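Local coordinates for periplasmic solute binding protein (Candidatus liberibacter, PDB 4CL2), which probably serves as the periplasmic binding component of a metal-uptake transporter, with a site that takes manganese or zinc, at residues Val6-Phe11 / Ile49-Ala54; Asp55-Asn60 / Lys77-Ile82. All blocks are in the same frame, centred on the assembly; numbering follows the deposited sequence. Where two conformers were deposited one is given.

Interaction 1. Residues Val6-Phe11 / Ile49-Ala54; sequences VVLSSF and IKIQNA. With SO4 (sulfate ion), chain B.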
ATOM      1  N   VAL A   6      16.616 -16.603   3.667  1.00 18.60           N
ATOM      2  CA  VAL A   6      15.936 -15.586   4.465  1.00 16.93           C
ATOM      3  C   VAL A   6      15.666 -14.404   3.522  1.00 16.88           C
ATOM      4  O   VAL A   6      16.548 -13.954   2.800  1.00 15.50           O
ATOM      5  CB  VAL A   6      16.825 -15.126   5.663  1.00 17.13           C
ATOM      6  CG1 VAL A   6      16.140 -14.004   6.465  1.00 17.44           C
ATOM      7  CG2 VAL A   6      17.091 -16.255   6.605  1.00 19.34           C
ATOM      8  N   VAL A   7      14.432 -13.986   3.459  1.00 16.28           N
ATOM      9  CA  VAL A   7      13.989 -12.889   2.557  1.00 15.10           C
ATOM     10  C   VAL A   7      13.368 -11.813   3.476  1.00 15.07           C
ATOM     11  O   VAL A   7      12.352 -12.049   4.164  1.00 15.74           O
ATOM     12  CB  VAL A   7      12.950 -13.380   1.548  1.00 14.49           C
ATOM     13  CG1 VAL A   7      12.476 -12.222   0.705  1.00 14.96           C
ATOM     14  CG2 VAL A   7      13.543 -14.482   0.693  1.00 16.18           C
ATOM     15  N   LEU A   8      14.026 -10.660   3.495  1.00 13.84           N
ATOM     16  CA  LEU A   8      13.644  -9.489   4.304  1.00 14.06           C
ATOM     17  C   LEU A   8      12.796  -8.535   3.452  1.00 13.93           C
ATOM     18  O   LEU A   8      13.225  -8.018   2.433  1.00 13.98           O
ATOM     19  CB  LEU A   8      14.874  -8.798   4.886  1.00 14.40           C
ATOM     20  CG  LEU A   8      14.533  -7.507   5.630  1.00 15.18           C
ATOM     21  CD1 LEU A   8      13.726  -7.768   6.904  1.00 15.35           C
ATOM     22  CD2 LEU A   8      15.884  -6.800   5.948  1.00 15.92           C
ATOM     23  N   SER A   9      11.563  -8.301   3.888  0.50 12.48           N
ATOM     24  CA  SER A   9      10.659  -7.296   3.274  0.50 12.18           C
ATOM     25  C   SER A   9      10.750  -5.976   4.078  0.50 13.38           C
ATOM     26  O   SER A   9      10.953  -5.969   5.292  0.50 13.61           O
ATOM     27  CB  SER A   9       9.218  -7.815   3.254  0.50 12.33           C
ATOM     28  OG  SER A   9       9.054  -8.994   2.476  0.50 10.30           O
ATOM     29  N   SER A  10      10.650  -4.855   3.379  1.00 13.39           N
ATOM     30  CA  SER A  10      10.808  -3.556   4.016  1.00 11.78           C
ATOM     31  C   SER A  10       9.660  -3.271   5.014  1.00 13.40           C
ATOM     32  O   SER A  10       9.911  -2.608   6.013  1.00 14.73           O
ATOM     33  CB  SER A  10      10.972  -2.451   2.999  1.00 13.35           C
ATOM     34  OG  SER A  10       9.785  -2.306   2.209  1.00 13.95           O
ATOM     35  N   PHE A  11       8.450  -3.647   4.686  1.00 14.27           N
ATOM     36  CA  PHE A  11       7.328  -3.394   5.588  1.00 14.35           C
ATOM     37  C   PHE A  11       6.231  -4.413   5.440  1.00 14.17           C
ATOM     38  O   PHE A  11       6.294  -5.363   4.633  1.00 14.39           O
ATOM     39  CB  PHE A  11       6.817  -1.925   5.438  1.00 14.88           C
ATOM     40  CG  PHE A  11       5.850  -1.693   4.268  1.00 16.47           C
ATOM     41  CD1 PHE A  11       6.227  -1.848   2.943  1.00 15.75           C
ATOM     42  CD2 PHE A  11       4.557  -1.273   4.542  1.00 15.83           C
ATOM     43  CE1 PHE A  11       5.340  -1.574   1.900  1.00 17.48           C
ATOM     44  CE2 PHE A  11       3.655  -1.012   3.502  1.00 15.98           C
ATOM     45  CZ  PHE A  11       4.056  -1.152   2.184  1.00 15.13           C
ATOM     46  N   ILE A  49      20.633  -7.011  12.489  1.00 17.54           N
ATOM     47  CA  ILE A  49      20.682  -8.501  12.367  1.00 17.30           C
ATOM     48  C   ILE A  49      19.810  -9.041  11.273  1.00 16.62           C
ATOM     49  O   ILE A  49      20.224  -9.881  10.440  1.00 15.78           O
ATOM     50  CB  ILE A  49      20.406  -9.197  13.735  1.00 17.78           C
ATOM     51  CG1 ILE A  49      21.351  -8.730  14.781  1.00 18.81           C
ATOM     52  CG2 ILE A  49      20.446 -10.729  13.591  1.00 18.37           C
ATOM     53  CD1 ILE A  49      22.868  -8.900  14.590  1.00 18.91           C
ATOM     54  N   LYS A  50      18.545  -8.585  11.189  1.00 16.98           N
ATOM     55  CA  LYS A  50      17.688  -8.992  10.094  1.00 15.86           C
ATOM     56  C   LYS A  50      18.311  -8.684   8.750  1.00 16.93           C
ATOM     57  O   LYS A  50      18.250  -9.467   7.823  1.00 14.94           O
ATOM     58  CB  LYS A  50      16.342  -8.324  10.168  1.00 15.95           C
ATOM     59  CG  LYS A  50      15.488  -8.793  11.307  1.00 17.95           C
ATOM     60  CD  LYS A  50      14.101  -8.150  11.224  1.00 20.12           C
ATOM     61  CE  LYS A  50      13.259  -8.629  12.358  1.00 21.51           C
ATOM     62  NZ  LYS A  50      11.867  -8.082  12.406  1.00 19.27           N
ATOM     63  N   ILE A  51      18.913  -7.509   8.661  1.00 14.70           N
ATOM     64  CA  ILE A  51      19.576  -7.093   7.431  1.00 15.51           C
ATOM     65  C   ILE A  51      20.763  -7.984   7.048  1.00 16.23           C
ATOM     66  O   ILE A  51      20.938  -8.324   5.866  1.00 16.85           O
ATOM     67  CB  ILE A  51      19.906  -5.546   7.527  1.00 16.13           C
ATOM     68  CG1 ILE A  51      18.582  -4.762   7.550  1.00 16.26           C
ATOM     69  CG2 ILE A  51      20.831  -5.123   6.354  1.00 17.07           C
ATOM     70  CD1 ILE A  51      18.779  -3.287   7.877  1.00 17.06           C
ATOM     71  N   GLN A  52      21.585  -8.318   8.017  1.00 15.00           N
ATOM     72  CA  GLN A  52      22.741  -9.203   7.780  1.00 15.49           C
ATOM     73  C   GLN A  52      22.307 -10.623   7.341  1.00 16.18           C
ATOM     74  O   GLN A  52      22.960 -11.268   6.492  1.00 17.20           O
ATOM     75  CB  GLN A  52      23.612  -9.342   9.031  1.00 17.20           C
ATOM     76  CG  GLN A  52      24.426  -8.098   9.346  1.00 17.98           C
ATOM     77  CD  GLN A  52      25.300  -7.732   8.134  1.00 19.69           C
ATOM     78  OE1 GLN A  52      26.114  -8.539   7.667  1.00 21.02           O
ATOM     79  NE2 GLN A  52      25.175  -6.482   7.666  1.00 21.69           N
ATOM     80  N   ASN A  53      21.218 -11.092   7.947  1.00 15.16           N
ATOM     81  CA  ASN A  53      20.715 -12.428   7.649  1.00 16.41           C
ATOM     82  C   ASN A  53      20.058 -12.544   6.290  1.00 15.46           C
ATOM     83  O   ASN A  53      20.008 -13.678   5.737  1.00 16.25           O
ATOM     84  CB  ASN A  53      19.702 -12.890   8.690  1.00 17.66           C
ATOM     85  CG  ASN A  53      20.317 -13.187  10.034  1.00 20.35           C
ATOM     86  OD1 ASN A  53      19.610 -13.168  11.071  1.00 28.82           O
ATOM     87  ND2 ASN A  53      21.508 -13.567  10.051  1.00 19.33           N
ATOM     88  N   ALA A  54      19.584 -11.454   5.726  1.00 15.70           N
ATOM     89  CA  ALA A  54      18.843 -11.495   4.475  1.00 16.90           C
ATOM     90  C   ALA A  54      19.706 -12.019   3.315  1.00 16.59           C
ATOM     91  O   ALA A  54      20.805 -11.537   3.040  1.00 16.21           O
ATOM     92  CB  ALA A  54      18.314 -10.123   4.150  1.00 16.89           C
TER
HETATM   93  S   SO4 B1276       9.696 -11.017  11.501  0.60 21.45           S
HETATM   94  O1  SO4 B1276       8.614 -10.188  12.061  0.60 26.22           O
HETATM   95  O2  SO4 B1276      10.522 -11.799  12.453  0.60 30.83           O
HETATM   96  O3  SO4 B1276      10.601 -10.098  10.931  0.60 11.12           O
HETATM   97  O4  SO4 B1276       9.110 -11.995  10.579  0.60 28.57           O
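Leu8 of strand 6-9 packs against the last turn of helix 45-53 and against Ala54, the residue that leaves it. Its CB lies 3.8 Å from the CB of Ala54. Chi1 of 175° puts CG anti to the backbone N, and the branch beyond it reaches the helix: CD1 comes near the CB of Lys50 at 4.2 Å, while CD2 meets CG1 of Ile51 at 3.7 Å, the two side chains crossing obliquely, and also approaches the Lys50 carbonyl. Two residues earlier, the CB of Val6 sits 3.5 Å from the backbone O of Asn53, an oxygen that also receives a hydrogen bond from the amine of Lys76. Lys50 lends only its base to this packing. Extended beyond CG, its chain leads away from the strand, and NZ donates a 2.8 Å hydrogen bond to O3 of a sulfate ion, probably from the crystallisation liquor; the same amine forms a salt bridge with Glu33 and a hydrogen bond with the carbonyl of Thr30. No hydrogen bond joins strand to helix here, so the two are held by van der Waals packing, mostly apolar, while the lysine's charge is met beyond the strand-helix packing.

Interaction 2. Residues Asp55-Asn60 / Lys77-Ile82; sequences DLILCN and KGTKII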
ATOM      1  N   ASP A  55      19.126 -12.978   2.595  1.00 17.34           N
ATOM      2  CA  ASP A  55      19.639 -13.403   1.302  1.00 17.82           C
ATOM      3  C   ASP A  55      19.064 -12.587   0.136  1.00 15.95           C
ATOM      4  O   ASP A  55      19.534 -12.713  -0.986  1.00 16.72           O
ATOM      5  CB  ASP A  55      19.321 -14.926   1.142  1.00 19.57           C
ATOM      6  CG  ASP A  55      20.017 -15.739   2.165  1.00 20.91           C
ATOM      7  OD1 ASP A  55      21.267 -15.668   2.236  1.00 20.01           O
ATOM      8  OD2 ASP A  55      19.361 -16.425   2.942  1.00 18.68           O
ATOM      9  N   LEU A  56      18.017 -11.818   0.394  1.00 15.68           N
ATOM     10  CA  LEU A  56      17.244 -11.045  -0.605  1.00 14.94           C
ATOM     11  C   LEU A  56      16.525  -9.986   0.205  1.00 14.58           C
ATOM     12  O   LEU A  56      15.977 -10.338   1.309  1.00 15.48           O
ATOM     13  CB  LEU A  56      16.263 -11.961  -1.327  1.00 14.63           C
ATOM     14  CG  LEU A  56      15.348 -11.330  -2.349  1.00 16.94           C
ATOM     15  CD1 LEU A  56      16.130 -10.727  -3.470  1.00 21.68           C
ATOM     16  CD2 LEU A  56      14.377 -12.391  -2.844  1.00 15.59           C
ATOM     17  N   ILE A  57      16.530  -8.742  -0.278  1.00 14.45           N
ATOM     18  CA  ILE A  57      15.803  -7.648   0.380  1.00 14.43           C
ATOM     19  C   ILE A  57      14.766  -7.120  -0.607  1.00 13.78           C
ATOM     20  O   ILE A  57      15.104  -6.780  -1.728  1.00 16.17           O
ATOM     21  CB  ILE A  57      16.736  -6.552   0.857  1.00 16.10           C
ATOM     22  CG1 ILE A  57      17.718  -7.122   1.875  1.00 16.00           C
ATOM     23  CG2 ILE A  57      15.927  -5.416   1.453  1.00 17.53           C
ATOM     24  CD1 ILE A  57      18.768  -6.138   2.352  1.00 18.29           C
ATOM     25  N   LEU A  58      13.502  -7.127  -0.183  1.00 13.46           N
ATOM     26  CA  LEU A  58      12.402  -6.692  -1.036  1.00 14.16           C
ATOM     27  C   LEU A  58      11.873  -5.327  -0.551  1.00 13.34           C
ATOM     28  O   LEU A  58      11.377  -5.191   0.570  1.00 16.64           O
ATOM     29  CB  LEU A  58      11.296  -7.707  -0.997  1.00 14.16           C
ATOM     30  CG  LEU A  58      11.612  -9.127  -1.434  1.00 18.17           C
ATOM     31  CD1 LEU A  58      10.353  -9.995  -1.219  1.00 17.49           C
ATOM     32  CD2 LEU A  58      12.093  -9.127  -2.895  1.00 18.47           C
ATOM     33  N   CYS A  59      12.054  -4.325  -1.393  1.00 14.64           N
ATOM     34  CA  CYS A  59      11.649  -2.928  -1.087  1.00 13.75           C
ATOM     35  C   CYS A  59      10.473  -2.548  -1.999  1.00 15.15           C
ATOM     36  O   CYS A  59      10.355  -3.030  -3.121  1.00 13.34           O
ATOM     37  CB  CYS A  59      12.789  -1.941  -1.338  1.00 15.86           C
ATOM     38  SG  CYS A  59      14.057  -2.067  -0.022  1.00 19.09           S
ATOM     39  N   ASN A  60       9.697  -1.581  -1.534  1.00 14.52           N
ATOM     40  CA  ASN A  60       8.669  -0.947  -2.332  1.00 13.93           C
ATOM     41  C   ASN A  60       9.206  -0.077  -3.415  1.00 15.76           C
ATOM     42  O   ASN A  60       8.645  -0.028  -4.554  1.00 17.09           O
ATOM     43  CB  ASN A  60       7.824  -0.032  -1.442  1.00 12.97           C
ATOM     44  CG  ASN A  60       6.488   0.329  -2.114  1.00 13.98           C
ATOM     45  OD1 ASN A  60       5.594  -0.513  -2.208  1.00 15.72           O
ATOM     46  ND2 ASN A  60       6.356   1.585  -2.494  1.00 14.88           N
ATOM     47  N   LYS A  77      27.280 -11.194   0.920  1.00 28.69           N
ATOM     48  CA  LYS A  77      27.610 -11.340  -0.504  1.00 28.46           C
ATOM     49  C   LYS A  77      26.529 -12.029  -1.260  1.00 29.23           C
ATOM     50  O   LYS A  77      26.026 -13.064  -0.839  1.00 31.76           O
ATOM     51  CB  LYS A  77      28.925 -12.151  -0.667  1.00 33.17           C
ATOM     52  CG  LYS A  77      29.335 -12.383  -2.111  1.00 35.90           C
ATOM     53  CD  LYS A  77      30.489 -13.398  -2.189  1.00 46.99           C
ATOM     54  CE  LYS A  77      30.661 -14.042  -3.560  1.00 56.37           C
ATOM     55  NZ  LYS A  77      31.839 -13.492  -4.285  1.00 68.42           N
ATOM     56  N   GLY A  78      26.150 -11.472  -2.401  1.00 27.96           N
ATOM     57  CA  GLY A  78      25.095 -12.048  -3.226  1.00 28.75           C
ATOM     58  C   GLY A  78      23.731 -11.449  -2.963  1.00 24.52           C
ATOM     59  O   GLY A  78      22.784 -11.716  -3.712  1.00 25.57           O
ATOM     60  N   THR A  79      23.567 -10.758  -1.835  1.00 21.81           N
ATOM     61  CA  THR A  79      22.223 -10.320  -1.472  1.00 19.34           C
ATOM     62  C   THR A  79      21.835  -9.085  -2.273  1.00 20.92           C
ATOM     63  O   THR A  79      22.500  -8.031  -2.163  1.00 22.51           O
ATOM     64  CB  THR A  79      22.124  -9.980   0.031  1.00 19.11           C
ATOM     65  OG1 THR A  79      22.168 -11.222   0.746  1.00 19.93           O
ATOM     66  CG2 THR A  79      20.799  -9.265   0.352  1.00 18.31           C
ATOM     67  N   LYS A  80      20.757  -9.222  -3.026  1.00 22.16           N
ATOM     68  CA  LYS A  80      20.267  -8.139  -3.890  1.00 20.29           C
ATOM     69  C   LYS A  80      19.115  -7.387  -3.190  1.00 17.89           C
ATOM     70  O   LYS A  80      18.420  -7.973  -2.383  1.00 16.58           O
ATOM     71  CB  LYS A  80      19.761  -8.754  -5.176  1.00 23.61           C
ATOM     72  CG  LYS A  80      20.898  -9.367  -6.007  1.00 28.12           C
ATOM     73  CD  LYS A  80      20.402  -9.926  -7.328  1.00 45.86           C
ATOM     74  CE  LYS A  80      21.608 -10.360  -8.177  1.00 56.82           C
ATOM     75  NZ  LYS A  80      21.183 -10.929  -9.477  1.00 66.39           N
ATOM     76  N   ILE A  81      18.949  -6.124  -3.544  1.00 18.86           N
ATOM     77  CA  ILE A  81      17.768  -5.339  -3.168  1.00 16.87           C
ATOM     78  C   ILE A  81      16.849  -5.251  -4.377  1.00 16.76           C
ATOM     79  O   ILE A  81      17.297  -4.741  -5.454  1.00 21.05           O
ATOM     80  CB  ILE A  81      18.167  -3.943  -2.679  1.00 18.84           C
ATOM     81  CG1 ILE A  81      19.177  -4.028  -1.559  1.00 20.04           C
ATOM     82  CG2 ILE A  81      16.941  -3.145  -2.319  1.00 22.49           C
ATOM     83  CD1 ILE A  81      19.839  -2.744  -1.173  1.00 22.26           C
ATOM     84  N   ILE A  82      15.638  -5.771  -4.256  1.00 14.74           N
ATOM     85  CA  ILE A  82      14.684  -5.847  -5.387  1.00 16.53           C
ATOM     86  C   ILE A  82      13.599  -4.816  -5.104  1.00 17.85           C
ATOM     87  O   ILE A  82      13.108  -4.724  -3.991  1.00 16.31           O
ATOM     88  CB  ILE A  82      14.050  -7.237  -5.488  1.00 21.04           C
ATOM     89  CG1 ILE A  82      15.113  -8.336  -5.729  1.00 28.92           C
ATOM     90  CG2 ILE A  82      12.879  -7.293  -6.511  1.00 21.60           C
ATOM     91  CD1 ILE A  82      15.891  -8.228  -6.953  1.00 29.40           C
TER
HETATM   92  O   HOH W   1      19.805 -11.920  -3.462  1.00 23.12           O
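The parallel pairing of strands 56-59 and 80-83 forms one margin of a four-stranded parallel sheet, and both backbone polar groups of Ile57 take part in the ladder. Its N donates to the O of Lys80 at 2.9 Å, and its O accepts from the N of Ile82 at 2.8 Å, so that the two bonds straddle Ile81, whose CA also makes a CH contact with Ile57 O. The next rung runs from Cys59 N to Ile82 O, again 2.8 Å and nearly straight at 173°. Around Asp55, Gly78 and Lys80 one water bridges the two segments: it donates to the carbonyls of Asp55 and Gly78 and accepts from Lys80 N at 2.9 Å. OG1 of Thr79 stands 3.4 Å from the CA of Asp55 and hydrogen-bonds the carbonyl of Ala54.

On the face turned to helix 111-128, Ile82 meets two leucines. Chi1 of -61° sets its CG1 anti to the carbonyl carbon, where it is pressed to 3.4 Å from CD1 of Leu56, a tight carbon contact, whereas its CB has CD2 of Leu58 at 3.8 Å, these two side chains lying side by side and pointing the same way. Elsewhere, SG of Cys59 touches CG2 of Ile81 at 3.8 Å. Short, straight backbone bonds thus fix the register, Leu56, Leu58 and Ile82 pack this face on Leu128, Ile121 and Ala124, with Leu58 also reaching helix 12-22, and the water satisfies three backbone groups.

Overall arrangement
Interactions 1 and 2 follow one another along the chain, their centres about 8 Å apart, and meet in the same sheet, where strands 6-9 and 56-59 are neighbours. Both are partly buried and lie away from the metal site. Interaction 1 lays a helix end on the sheet by side-chain packing without a hydrogen bond across it, with a lysine reaching outward; interaction 2 adds the outermost strand 80-83 mainly through backbone hydrogen bonds, with side chains of both strands packed on helix 111-128. Ala54 and Asp55, in the turn from helix 45-53 into strand 56-59, join them directly, Val6 O pairing with Asp55 N; between the strands, CG1 of Val7 packs on CD1 of Leu58.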